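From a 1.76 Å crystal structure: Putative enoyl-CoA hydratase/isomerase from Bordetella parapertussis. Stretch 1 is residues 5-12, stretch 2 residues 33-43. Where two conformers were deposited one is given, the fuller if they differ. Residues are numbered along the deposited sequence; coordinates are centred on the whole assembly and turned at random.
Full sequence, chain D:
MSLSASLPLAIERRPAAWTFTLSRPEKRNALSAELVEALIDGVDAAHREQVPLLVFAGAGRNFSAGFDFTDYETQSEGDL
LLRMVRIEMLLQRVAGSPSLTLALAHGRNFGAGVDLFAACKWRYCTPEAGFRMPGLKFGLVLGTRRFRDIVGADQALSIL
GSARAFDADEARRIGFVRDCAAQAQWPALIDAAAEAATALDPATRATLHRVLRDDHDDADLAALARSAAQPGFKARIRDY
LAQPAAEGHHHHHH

Stretch 1, residues 5-12: ASLPLAIE
Stretch 2 (33-43) AELVEALIDGV

No direct hydrogen bond joins the two stretches; three waters bridge Ser6 and Glu34 instead. Water 1 donates to Ser6 O (3.0 Å) and Glu34 OE2 (2.7 Å). Water 2 lies 2.4 Å from Ser6 OG, a very short contact, and donates to Glu34 OE2 (2.8 Å); water 3 lies 2.7 Å from Ser6 OG and donates to Glu34 OE1 (2.8 Å). The carboxylate thus accepts from all three, while Ser6 OG (chi1 p) stays 3.6 Å from Glu34 OE2, without a direct hydrogen bond. Glu34 is extended (chi1 and chi2 t).

Residues 5-8 form a loop leading into strand 9-12, which runs nearly parallel to helix 33-43, at 19° and 9.2 Å between axes. Regular i to i+4 backbone hydrogen bonds, from Glu37 N-Ala33 O to Val43 N-Leu39 O, hold the helix. Pro8 CA lies 5.8 Å from Leu35 CA, and Ile11 CA 7.7 Å from Gly42 CA.

Beyond the waters the contact is mainly apolar. Leu9 (t, p) points at the helix: its CB meets Leu35 CD1 at 3.7 Å and Ala38 CB at 3.9 Å, and its CD1 meets Leu39 CD2 at 3.7 Å, hydrocarbon packing at van der Waals distance. Leu35 (t, p) also brings CD1 to 3.4 Å from Pro8 O. Ile11 (m, t) places CD1 4.1 Å from Gly42 CA, where a beta carbon would crowd that methyl.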

# COMPACT_ATOMS: atom_id res chain seq x y z
N ALA D 5 -12.64 -43.56 -11.54
CA ALA D 5 -13.12 -44.50 -10.52
C ALA D 5 -12.20 -44.59 -9.29
O ALA D 5 -12.47 -45.34 -8.34
CB ALA D 5 -13.30 -45.86 -11.15
N SER D 6 -11.12 -43.82 -9.31
CA SER D 6 -10.22 -43.78 -8.16
C SER D 6 -10.72 -42.71 -7.19
O SER D 6 -11.56 -41.88 -7.54
CB SER D 6 -8.78 -43.51 -8.60
OG SER D 6 -8.65 -42.24 -9.21
N LEU D 7 -10.20 -42.75 -5.98
CA LEU D 7 -10.52 -41.76 -4.99
C LEU D 7 -9.18 -41.26 -4.43
O LEU D 7 -8.78 -41.70 -3.35
CB LEU D 7 -11.39 -42.38 -3.90
CG LEU D 7 -12.00 -41.48 -2.82
CD1 LEU D 7 -13.16 -40.65 -3.40
CD2 LEU D 7 -12.45 -42.32 -1.62
N PRO D 8 -8.49 -40.36 -5.16
CA PRO D 8 -7.21 -39.84 -4.64
C PRO D 8 -7.39 -38.91 -3.43
O PRO D 8 -6.43 -38.65 -2.70
CB PRO D 8 -6.63 -39.07 -5.84
CG PRO D 8 -7.82 -38.64 -6.61
CD PRO D 8 -8.81 -39.79 -6.48
N LEU D 9 -8.61 -38.41 -3.26
CA LEU D 9 -8.98 -37.59 -2.10
C LEU D 9 -10.23 -38.15 -1.41
O LEU D 9 -11.31 -38.16 -2.01
CB LEU D 9 -9.24 -36.14 -2.52
CG LEU D 9 -9.63 -35.23 -1.35
CD1 LEU D 9 -8.46 -35.06 -0.40
CD2 LEU D 9 -10.17 -33.87 -1.85
N ALA D 10 -10.09 -38.56 -0.16
CA ALA D 10 -11.26 -39.00 0.62
C ALA D 10 -11.75 -37.82 1.42
O ALA D 10 -10.94 -37.10 2.02
CB ALA D 10 -10.91 -40.15 1.55
N ILE D 11 -13.06 -37.61 1.43
CA ILE D 11 -13.64 -36.54 2.24
C ILE D 11 -14.67 -37.11 3.23
O ILE D 11 -15.65 -37.72 2.83
CB ILE D 11 -14.25 -35.38 1.40
CG1 ILE D 11 -13.28 -34.88 0.32
CG2 ILE D 11 -14.71 -34.22 2.35
CD1 ILE D 11 -13.93 -33.95 -0.76
N GLU D 12 -14.40 -36.93 4.52
CA GLU D 12 -15.35 -37.26 5.57
C GLU D 12 -16.08 -35.98 5.98
O GLU D 12 -15.44 -35.00 6.37
CB GLU D 12 -14.64 -37.87 6.78
CG GLU D 12 -15.55 -38.10 7.99
CD GLU D 12 -14.78 -38.28 9.31
OE1 GLU D 12 -13.65 -38.81 9.30
OE2 GLU D 12 -15.33 -37.90 10.37
N ALA D 33 -2.35 -33.69 -10.98
CA ALA D 33 -3.35 -32.71 -11.41
C ALA D 33 -4.72 -33.10 -10.84
O ALA D 33 -5.40 -32.26 -10.27
CB ALA D 33 -3.38 -32.57 -12.94
N GLU D 34 -5.08 -34.39 -10.94
CA GLU D 34 -6.35 -34.90 -10.43
C GLU D 34 -6.56 -34.65 -8.92
O GLU D 34 -7.65 -34.22 -8.50
CB GLU D 34 -6.49 -36.40 -10.77
CG GLU D 34 -7.91 -36.92 -10.64
CD GLU D 34 -8.03 -38.45 -10.49
OE1 GLU D 34 -7.00 -39.14 -10.30
OE2 GLU D 34 -9.17 -38.95 -10.55
N LEU D 35 -5.55 -34.93 -8.10
CA LEU D 35 -5.65 -34.67 -6.67
C LEU D 35 -5.83 -33.18 -6.34
O LEU D 35 -6.69 -32.83 -5.52
CB LEU D 35 -4.46 -35.28 -5.91
CG LEU D 35 -4.43 -35.08 -4.38
CD1 LEU D 35 -5.78 -35.41 -3.69
CD2 LEU D 35 -3.32 -35.96 -3.82
N VAL D 36 -5.04 -32.31 -6.99
CA VAL D 36 -5.17 -30.85 -6.79
C VAL D 36 -6.59 -30.40 -7.14
O VAL D 36 -7.23 -29.71 -6.33
CB VAL D 36 -4.09 -30.07 -7.58
CG1 VAL D 36 -4.30 -28.51 -7.52
CG2 VAL D 36 -2.71 -30.46 -7.06
N GLU D 37 -7.10 -30.84 -8.29
CA GLU D 37 -8.47 -30.46 -8.67
C GLU D 37 -9.55 -30.95 -7.69
O GLU D 37 -10.52 -30.24 -7.42
CB GLU D 37 -8.81 -30.87 -10.11
CG GLU D 37 -8.01 -30.13 -11.20
CD GLU D 37 -8.03 -28.60 -11.09
OE1 GLU D 37 -9.11 -28.00 -10.94
OE2 GLU D 37 -6.93 -28.01 -11.18
N ALA D 38 -9.38 -32.16 -7.17
CA ALA D 38 -10.26 -32.72 -6.15
C ALA D 38 -10.23 -31.91 -4.85
O ALA D 38 -11.28 -31.71 -4.21
CB ALA D 38 -9.86 -34.17 -5.87
N LEU D 39 -9.04 -31.46 -4.46
CA LEU D 39 -8.87 -30.61 -3.29
C LEU D 39 -9.54 -29.25 -3.48
O LEU D 39 -10.23 -28.79 -2.61
CB LEU D 39 -7.39 -30.44 -2.97
CG LEU D 39 -6.81 -31.63 -2.19
CD1 LEU D 39 -5.28 -31.73 -2.41
CD2 LEU D 39 -7.16 -31.58 -0.71
N ILE D 40 -9.34 -28.65 -4.64
CA ILE D 40 -9.96 -27.38 -4.96
C ILE D 40 -11.49 -27.48 -4.91
O ILE D 40 -12.14 -26.63 -4.29
CB ILE D 40 -9.46 -26.85 -6.34
CG1 ILE D 40 -8.01 -26.33 -6.20
CG2 ILE D 40 -10.34 -25.73 -6.82
CD1 ILE D 40 -7.30 -26.01 -7.50
N ASP D 41 -12.05 -28.51 -5.56
CA ASP D 41 -13.49 -28.77 -5.53
C ASP D 41 -14.02 -28.95 -4.10
O ASP D 41 -15.03 -28.33 -3.73
CB ASP D 41 -13.82 -29.98 -6.41
CG ASP D 41 -13.69 -29.67 -7.90
OD1 ASP D 41 -13.54 -28.48 -8.27
OD2 ASP D 41 -13.74 -30.61 -8.72
N GLY D 42 -13.33 -29.78 -3.30
CA GLY D 42 -13.71 -30.04 -1.92
C GLY D 42 -13.68 -28.80 -1.03
O GLY D 42 -14.61 -28.55 -0.27
N VAL D 43 -12.58 -28.04 -1.13
CA VAL D 43 -12.43 -26.77 -0.39
C VAL D 43 -13.52 -25.75 -0.79
O VAL D 43 -14.13 -25.14 0.09
CB VAL D 43 -10.98 -26.20 -0.51
CG1 VAL D 43 -10.91 -24.82 0.05
CG2 VAL D 43 -9.99 -27.13 0.24
O HOH W 1 -11.54 -40.00 -9.82
O HOH W 2 -9.65 -41.59 -11.30
O HOH W 3 -6.08 -41.49 -9.00